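Local structure of Non-reducing end alpha-L-arabinofuranosidase BoGH43B (5JOZ) at residues E383-L389 with L401-N407; L345-N351 with A485-A491. The protein removes terminal non-reducing alpha-L-arabinofuranose residues from xyloglucan side chains, turning S units into X units during xyloglucan breakdown. All coordinates share one frame; numbering follows the deposited sequence.

Interaction 1 (E383-L389 with L401-N407)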
ATOM      1  N   GLU A 383      -0.766  19.064 -29.707  1.00 38.08           N
ATOM      2  CA  GLU A 383      -1.960  18.518 -29.014  1.00 37.03           C
ATOM      3  C   GLU A 383      -1.727  17.253 -28.154  1.00 36.50           C
ATOM      4  O   GLU A 383      -2.389  17.090 -27.136  1.00 28.97           O
ATOM      5  CB  GLU A 383      -3.138  18.316 -29.998  1.00 39.43           C
ATOM      6  CG  GLU A 383      -3.544  19.606 -30.736  1.00 47.10           C
ATOM      7  CD  GLU A 383      -5.015  19.698 -31.160  1.00 49.29           C
ATOM      8  OE1 GLU A 383      -5.745  18.678 -31.137  1.00 46.34           O
ATOM      9  OE2 GLU A 383      -5.441  20.819 -31.537  1.00 42.89           O
ATOM     10  N   ASN A 384      -0.760  16.408 -28.534  1.00 32.14           N
ATOM     11  CA  ASN A 384      -0.417  15.179 -27.779  1.00 33.97           C
ATOM     12  C   ASN A 384       0.284  15.387 -26.415  1.00 30.03           C
ATOM     13  O   ASN A 384       0.461  14.427 -25.663  1.00 28.80           O
ATOM     14  CB  ASN A 384       0.400  14.177 -28.648  1.00 33.26           C
ATOM     15  CG  ASN A 384       1.701  14.771 -29.225  1.00 35.31           C
ATOM     16  OD1 ASN A 384       1.672  15.513 -30.207  1.00 42.31           O
ATOM     17  ND2 ASN A 384       2.844  14.400 -28.653  1.00 31.40           N
ATOM     18  N   GLU A 385       0.663  16.625 -26.102  1.00 30.62           N
ATOM     19  CA  GLU A 385       1.511  16.934 -24.954  1.00 29.65           C
ATOM     20  C   GLU A 385       0.660  17.422 -23.806  1.00 30.36           C
ATOM     21  O   GLU A 385      -0.220  18.289 -23.977  1.00 28.72           O
ATOM     22  CB  GLU A 385       2.532  18.007 -25.317  1.00 31.93           C
ATOM     23  CG  GLU A 385       3.502  17.564 -26.399  1.00 31.51           C
ATOM     24  CD  GLU A 385       4.616  18.560 -26.641  1.00 32.70           C
ATOM     25  OE1 GLU A 385       4.384  19.775 -26.483  1.00 33.93           O
ATOM     26  OE2 GLU A 385       5.728  18.123 -27.008  1.00 38.99           O
ATOM     27  N   GLU A 386       0.917  16.855 -22.634  1.00 28.34           N
ATOM     28  CA  GLU A 386       0.106  17.136 -21.468  1.00 30.66           C
ATOM     29  C   GLU A 386       0.865  16.902 -20.172  1.00 26.37           C
ATOM     30  O   GLU A 386       1.817  16.118 -20.115  1.00 23.45           O
ATOM     31  CB  GLU A 386      -1.194  16.313 -21.521  1.00 32.52           C
ATOM     32  CG  GLU A 386      -0.969  14.812 -21.619  1.00 36.94           C
ATOM     33  CD  GLU A 386      -2.201  14.015 -22.033  1.00 41.92           C
ATOM     34  OE1 GLU A 386      -3.081  14.549 -22.761  1.00 44.22           O
ATOM     35  OE2 GLU A 386      -2.264  12.827 -21.644  1.00 39.36           O
ATOM     36  N   ALA A 387       0.445  17.624 -19.145  1.00 25.31           N
ATOM     37  CA  ALA A 387       0.997  17.477 -17.813  1.00 23.22           C
ATOM     38  C   ALA A 387       0.052  18.103 -16.800  1.00 25.81           C
ATOM     39  O   ALA A 387      -0.656  19.072 -17.106  1.00 27.62           O
ATOM     40  CB  ALA A 387       2.370  18.129 -17.717  1.00 24.28           C
ATOM     41  N   GLY A 388       0.045  17.550 -15.593  1.00 23.51           N
ATOM     42  CA  GLY A 388      -0.838  18.020 -14.549  1.00 21.95           C
ATOM     43  C   GLY A 388      -0.952  17.007 -13.442  1.00 23.22           C
ATOM     44  O   GLY A 388       0.044  16.376 -13.084  1.00 22.16           O
ATOM     45  N   LEU A 389      -2.171  16.859 -12.913  1.00 23.41           N
ATOM     46  CA  LEU A 389      -2.475  15.939 -11.825  1.00 21.99           C
ATOM     47  C   LEU A 389      -3.390  14.826 -12.282  1.00 23.28           C
ATOM     48  O   LEU A 389      -4.229  15.021 -13.157  1.00 25.49           O
ATOM     49  CB  LEU A 389      -3.129  16.670 -10.656  1.00 22.84           C
ATOM     50  CG  LEU A 389      -2.345  17.843 -10.078  1.00 24.90           C
ATOM     51  CD1 LEU A 389      -3.093  18.444  -8.906  1.00 23.12           C
ATOM     52  CD2 LEU A 389      -0.922  17.450  -9.691  1.00 25.23           C
ATOM     53  N   LEU A 401      -6.357  15.683 -14.727  1.00 25.77           N
ATOM     54  CA  LEU A 401      -6.489  17.137 -14.735  1.00 26.92           C
ATOM     55  C   LEU A 401      -5.210  17.720 -15.341  1.00 27.93           C
ATOM     56  O   LEU A 401      -4.232  17.965 -14.626  1.00 24.40           O
ATOM     57  CB  LEU A 401      -6.758  17.671 -13.330  1.00 25.12           C
ATOM     58  CG  LEU A 401      -6.792  19.192 -13.174  1.00 25.04           C
ATOM     59  CD1 LEU A 401      -7.859  19.804 -14.059  1.00 25.61           C
ATOM     60  CD2 LEU A 401      -6.998  19.568 -11.720  1.00 24.92           C
ATOM     61  N   LEU A 402      -5.230  17.938 -16.662  1.00 29.69           N
ATOM     62  CA  LEU A 402      -4.015  18.252 -17.427  1.00 31.36           C
ATOM     63  C   LEU A 402      -4.053  19.577 -18.168  1.00 31.67           C
ATOM     64  O   LEU A 402      -5.117  20.058 -18.549  1.00 34.29           O
ATOM     65  CB  LEU A 402      -3.746  17.148 -18.445  1.00 34.15           C
ATOM     66  CG  LEU A 402      -3.765  15.713 -17.908  1.00 38.41           C
ATOM     67  CD1 LEU A 402      -3.600  14.711 -19.041  1.00 33.81           C
ATOM     68  CD2 LEU A 402      -2.699  15.502 -16.845  1.00 38.24           C
ATOM     69  N   ILE A 403      -2.859  20.142 -18.360  1.00 28.23           N
ATOM     70  CA  ILE A 403      -2.616  21.263 -19.240  1.00 22.14           C
ATOM     71  C   ILE A 403      -2.141  20.682 -20.555  1.00 23.49           C
ATOM     72  O   ILE A 403      -1.210  19.864 -20.565  1.00 19.50           O
ATOM     73  CB  ILE A 403      -1.498  22.186 -18.714  1.00 24.42           C
ATOM     74  CG1 ILE A 403      -1.881  22.762 -17.358  1.00 24.14           C
ATOM     75  CG2 ILE A 403      -1.198  23.311 -19.722  1.00 23.07           C
ATOM     76  CD1 ILE A 403      -0.737  23.433 -16.645  1.00 25.96           C
ATOM     77  N   THR A 404      -2.764  21.126 -21.648  1.00 23.85           N
ATOM     78  CA  THR A 404      -2.438  20.675 -23.014  1.00 25.56           C
ATOM     79  C   THR A 404      -2.751  21.804 -24.022  1.00 27.05           C
ATOM     80  O   THR A 404      -3.055  22.938 -23.612  1.00 28.96           O
ATOM     81  CB  THR A 404      -3.208  19.375 -23.362  1.00 26.66           C
ATOM     82  OG1 THR A 404      -2.806  18.886 -24.647  1.00 30.55           O
ATOM     83  CG2 THR A 404      -4.703  19.596 -23.361  1.00 26.06           C
ATOM     84  N   GLU A 405      -2.675  21.495 -25.318  1.00 28.51           N
ATOM     85  CA  GLU A 405      -2.953  22.456 -26.389  1.00 28.66           C
ATOM     86  C   GLU A 405      -4.104  21.904 -27.227  1.00 28.20           C
ATOM     87  O   GLU A 405      -4.070  20.755 -27.654  1.00 25.83           O
ATOM     88  CB  GLU A 405      -1.702  22.684 -27.250  1.00 35.11           C
ATOM     89  CG  GLU A 405      -1.738  23.921 -28.157  1.00 39.37           C
ATOM     90  CD  GLU A 405      -1.381  25.233 -27.452  1.00 50.20           C
ATOM     91  OE1 GLU A 405      -1.480  26.295 -28.102  1.00 47.97           O
ATOM     92  OE2 GLU A 405      -0.993  25.228 -26.257  1.00 58.81           O
ATOM     93  N   ARG A 406      -5.131  22.719 -27.432  1.00 28.93           N
ATOM     94  CA  ARG A 406      -6.279  22.339 -28.235  1.00 29.65           C
ATOM     95  C   ARG A 406      -6.585  23.468 -29.189  1.00 28.67           C
ATOM     96  O   ARG A 406      -6.833  24.587 -28.761  1.00 27.30           O
ATOM     97  CB  ARG A 406      -7.496  22.069 -27.339  1.00 31.37           C
ATOM     98  CG  ARG A 406      -7.433  20.769 -26.545  1.00 32.41           C
ATOM     99  CD  ARG A 406      -7.584  19.540 -27.443  1.00 32.61           C
ATOM    100  NE  ARG A 406      -7.378  18.268 -26.741  1.00 33.78           N
ATOM    101  CZ  ARG A 406      -6.202  17.688 -26.488  1.00 30.41           C
ATOM    102  NH1 ARG A 406      -5.051  18.250 -26.836  1.00 33.79           N
ATOM    103  NH2 ARG A 406      -6.177  16.522 -25.864  1.00 30.51           N
ATOM    104  N   ASN A 407      -6.541  23.172 -30.483  1.00 32.07           N
ATOM    105  CA  ASN A 407      -6.829  24.146 -31.534  1.00 32.82           C
ATOM    106  C   ASN A 407      -6.077  25.467 -31.362  1.00 32.81           C
ATOM    107  O   ASN A 407      -6.661  26.549 -31.369  1.00 31.94           O
ATOM    108  CB  ASN A 407      -8.344  24.339 -31.637  1.00 28.76           C
ATOM    109  CG  ASN A 407      -9.038  23.092 -32.143  1.00 28.10           C
ATOM    110  OD1 ASN A 407      -8.524  22.398 -33.017  1.00 33.69           O
ATOM    111  ND2 ASN A 407     -10.198  22.794 -31.591  1.00 28.38           N
TER
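A387 and I403 exchange two backbone hydrogen bonds as an antiparallel hydrogen-bonded pair, I403 N reaching A387 O at 2.8 Å. L389 and L401 form a second such pair. Between them, at the non-hydrogen-bonded pair G388 and L402, the CA atoms close to 4.3 Å; G388 has no side chain where one would run into the L401-L402 backbone, and the chain turns a corner here.

Toward E383 the backbone pairing gives way to side-chain bonds. T404 OG1 lies anti to its own N (chi1 -175°), which brings the hydroxyl to E385 O at 2.7 Å. R406 folds back through a bend at chi2 (-70°) and uses NH1 twice, both acceptors near the guanidinium plane: E383 O across the contact, 2.9 Å from NH1, and E405 O of its own strand. The methyl T404 CG2 lies over one guanidinium face, toward its rim. E383 stretches alongside E405, its CG 3.3 Å from E405 O, and OE2 takes N407 N at 2.8 Å from above the carboxylate plane.

These strands belong to one sheet of the C-terminal concanavalin A-like domain, a beta-sandwich. A387, L389, L401 and I403 share the face turned to the opposing sheet, where L438 lies against both L389 and L401.

On the other face the methyl L402 CD1 lies against the carboxyl end of E386, 3.4 Å from E386 CD, and the two side chains cross obliquely. The carboxylate is engaged by R415 in a salt bridge and by N488, while L402 CD2 rests on G388 N.

Interaction 2 (L345-N351 with A485-A491)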
ATOM      1  N   LEU A 345       9.306  17.411 -14.198  1.00 26.79           N
ATOM      2  CA  LEU A 345       8.779  16.175 -14.776  1.00 26.19           C
ATOM      3  C   LEU A 345       8.863  16.265 -16.295  1.00 24.95           C
ATOM      4  O   LEU A 345       8.334  17.200 -16.899  1.00 23.78           O
ATOM      5  CB  LEU A 345       7.330  15.972 -14.312  1.00 25.66           C
ATOM      6  CG  LEU A 345       6.835  14.533 -14.191  1.00 27.82           C
ATOM      7  CD1 LEU A 345       7.697  13.729 -13.234  1.00 28.14           C
ATOM      8  CD2 LEU A 345       5.383  14.540 -13.746  1.00 28.68           C
ATOM      9  N   LYS A 346       9.585  15.325 -16.899  1.00 27.34           N
ATOM     10  CA  LYS A 346       9.719  15.237 -18.355  1.00 26.81           C
ATOM     11  C   LYS A 346       8.811  14.125 -18.883  1.00 26.68           C
ATOM     12  O   LYS A 346       9.090  12.938 -18.706  1.00 26.43           O
ATOM     13  CB  LYS A 346      11.154  14.918 -18.753  1.00 27.22           C
ATOM     14  CG  LYS A 346      12.186  15.959 -18.393  1.00 32.33           C
ATOM     15  CD  LYS A 346      13.439  15.747 -19.236  1.00 45.36           C
ATOM     16  CE  LYS A 346      14.447  16.875 -19.085  1.00 50.24           C
ATOM     17  NZ  LYS A 346      15.185  16.797 -17.800  1.00 47.32           N
ATOM     18  N   GLY A 347       7.733  14.504 -19.542  1.00 25.47           N
ATOM     19  CA  GLY A 347       6.830  13.530 -20.113  1.00 31.61           C
ATOM     20  C   GLY A 347       7.462  12.859 -21.309  1.00 32.72           C
ATOM     21  O   GLY A 347       7.969  13.541 -22.192  1.00 31.34           O
ATOM     22  N   THR A 348       7.436  11.529 -21.323  1.00 32.06           N
ATOM     23  CA  THR A 348       7.961  10.743 -22.425  1.00 32.43           C
ATOM     24  C   THR A 348       6.792  10.294 -23.296  1.00 32.80           C
ATOM     25  O   THR A 348       5.645  10.677 -23.049  1.00 31.79           O
ATOM     26  CB  THR A 348       8.722   9.509 -21.892  1.00 36.26           C
ATOM     27  OG1 THR A 348       7.803   8.606 -21.264  1.00 33.78           O
ATOM     28  CG2 THR A 348       9.789   9.926 -20.893  1.00 35.07           C
ATOM     29  N   ALA A 349       7.091   9.488 -24.315  1.00 33.08           N
ATOM     30  CA  ALA A 349       6.061   8.786 -25.112  1.00 34.50           C
ATOM     31  C   ALA A 349       5.180   7.879 -24.267  1.00 34.90           C
ATOM     32  O   ALA A 349       4.003   7.698 -24.587  1.00 31.27           O
ATOM     33  CB  ALA A 349       6.711   7.962 -26.221  1.00 31.60           C
ATOM     34  N   ILE A 350       5.761   7.318 -23.201  1.00 37.64           N
ATOM     35  CA  ILE A 350       5.065   6.380 -22.320  1.00 35.17           C
ATOM     36  C   ILE A 350       3.852   7.071 -21.690  1.00 35.26           C
ATOM     37  O   ILE A 350       3.978   8.184 -21.170  1.00 39.93           O
ATOM     38  CB  ILE A 350       5.977   5.863 -21.170  1.00 38.92           C
ATOM     39  CG1 ILE A 350       7.347   5.338 -21.668  1.00 40.34           C
ATOM     40  CG2 ILE A 350       5.257   4.786 -20.363  1.00 35.32           C
ATOM     41  CD1 ILE A 350       7.269   4.416 -22.864  1.00 52.44           C
ATOM     42  N   ASN A 351       2.688   6.432 -21.790  1.00 30.60           N
ATOM     43  CA  ASN A 351       1.515   6.750 -20.948  1.00 32.81           C
ATOM     44  C   ASN A 351       1.135   5.498 -20.121  1.00 31.59           C
ATOM     45  O   ASN A 351       1.981   4.618 -19.930  1.00 31.40           O
ATOM     46  CB  ASN A 351       0.352   7.345 -21.776  1.00 33.35           C
ATOM     47  CG  ASN A 351      -0.187   6.402 -22.856  1.00 36.38           C
ATOM     48  OD1 ASN A 351      -0.099   5.174 -22.767  1.00 32.05           O
ATOM     49  ND2 ASN A 351      -0.771   6.996 -23.894  1.00 36.96           N
ATOM     50  N   ALA A 485       3.173  13.723 -16.493  1.00 24.66           N
ATOM     51  CA  ALA A 485       3.488  14.267 -17.803  1.00 23.56           C
ATOM     52  C   ALA A 485       3.579  13.142 -18.852  1.00 22.22           C
ATOM     53  O   ALA A 485       4.158  12.100 -18.595  1.00 19.91           O
ATOM     54  CB  ALA A 485       4.805  15.020 -17.737  1.00 25.30           C
ATOM     55  N   SER A 486       3.024  13.366 -20.036  1.00 23.42           N
ATOM     56  CA  SER A 486       3.145  12.414 -21.139  1.00 26.44           C
ATOM     57  C   SER A 486       2.944  13.102 -22.488  1.00 28.20           C
ATOM     58  O   SER A 486       2.083  13.974 -22.625  1.00 25.88           O
ATOM     59  CB  SER A 486       2.125  11.283 -20.973  1.00 28.59           C
ATOM     60  OG  SER A 486       2.125  10.401 -22.086  1.00 26.53           O
ATOM     61  N   GLY A 487       3.735  12.702 -23.479  1.00 28.32           N
ATOM     62  CA  GLY A 487       3.530  13.140 -24.851  1.00 30.82           C
ATOM     63  C   GLY A 487       2.818  12.131 -25.733  1.00 32.62           C
ATOM     64  O   GLY A 487       2.709  12.353 -26.928  1.00 36.10           O
ATOM     65  N   ASN A 488       2.365  11.012 -25.165  1.00 37.75           N
ATOM     66  CA  ASN A 488       1.476  10.061 -25.858  1.00 39.50           C
ATOM     67  C   ASN A 488       1.968   9.636 -27.259  1.00 37.61           C
ATOM     68  O   ASN A 488       1.365   9.995 -28.282  1.00 36.21           O
ATOM     69  CB  ASN A 488       0.047  10.632 -25.920  1.00 37.03           C
ATOM     70  CG  ASN A 488      -0.588  10.762 -24.550  1.00 34.80           C
ATOM     71  OD1 ASN A 488      -0.891   9.767 -23.905  1.00 40.58           O
ATOM     72  ND2 ASN A 488      -0.789  11.992 -24.099  1.00 37.60           N
ATOM     73  N   GLY A 489       3.067   8.881 -27.282  1.00 35.09           N
ATOM     74  CA  GLY A 489       3.741   8.477 -28.522  1.00 35.95           C
ATOM     75  C   GLY A 489       5.023   9.251 -28.790  1.00 37.14           C
ATOM     76  O   GLY A 489       5.958   8.709 -29.393  1.00 32.87           O
ATOM     77  N   GLN A 490       5.062  10.513 -28.347  1.00 42.60           N
ATOM     78  CA  GLN A 490       6.254  11.375 -28.425  1.00 39.34           C
ATOM     79  C   GLN A 490       6.666  11.804 -27.029  1.00 38.36           C
ATOM     80  O   GLN A 490       5.863  11.780 -26.114  1.00 46.69           O
ATOM     81  CB  GLN A 490       5.948  12.654 -29.216  1.00 41.28           C
ATOM     82  CG  GLN A 490       5.132  12.487 -30.483  1.00 44.33           C
ATOM     83  CD  GLN A 490       5.780  11.567 -31.488  1.00 49.35           C
ATOM     84  OE1 GLN A 490       7.006  11.407 -31.513  1.00 44.44           O
ATOM     85  NE2 GLN A 490       4.958  10.953 -32.334  1.00 57.95           N
ATOM     86  N   ALA A 491       7.910  12.237 -26.877  1.00 38.53           N
ATOM     87  CA  ALA A 491       8.328  12.964 -25.676  1.00 40.16           C
ATOM     88  C   ALA A 491       7.705  14.361 -25.681  1.00 39.62           C
ATOM     89  O   ALA A 491       7.428  14.905 -26.751  1.00 38.67           O
ATOM     90  CB  ALA A 491       9.847  13.073 -25.615  1.00 35.28           C
TER
HETATM   91  O   HOH W   1       5.511  10.016 -19.579  1.00 26.37           O
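A485 CB presses against the backbone of G347, 3.5 Å from G347 CA, while L345 CD2 lies 3.6 Å from A485 N. G347 has no side chain at the point where one would run into the A485-S486 peptide, and this lets the loop lie close over the end of strand 480-486.

Beyond that apolar patch the contact is polar. G487 N binds T348 O at 2.8 Å, and G489 N binds A349 O, with A349 CB packed 3.3 Å from G489 C. Swung away from its own N by a chi1 of 175°, S486 OG reaches across to I350 O, donating from above the carbonyl plane at 3.0 Å, and accepts from N488 N. The hydroxyl thus closes an ST turn in its own segment while tying down the other; T348 OG1, accepting from I350 N, makes a matching ST turn in the facing loop.

Here the two sheets of the C-terminal concanavalin A-like sandwich are joined: 345-351 leaves strand 343-345 of one, and 485-491 runs out of strand 480-486 of the other.

Water 1 bridges the two segments, accepting from T348 N and donating to I350 O and to A485 O, the last at 2.7 Å from the water. At the far end two amides meet, N488 ND2 being bonded to N384 O: N351 ND2 gives an almost straight bond (177°) to N488 OD1 at 2.8 Å, in plane with both groups and on a lone pair of the oxygen, although the amide planes are turned 53° apart.

Overall arrangement
Both contacts lie in the C-terminal concanavalin A-like domain, away from the probable catalytic residues of the family 43 domain, with centres about 11 Å apart. Along the chain interaction 1 is nested within the loop closed by interaction 2: 345-351 comes first, then 383-389 and 401-407, and 485-491 last. They share a sheet, in which strand 480-486 lies beside 386-387 and 389-392, and 389-392 pairs in turn with 397-406. The two contacts touch directly, N384 ND2 probably bonding to G487 O. The turn after strand 480-486 is therefore held by two neighbours, the 345-351 loop and the 384-386 segment.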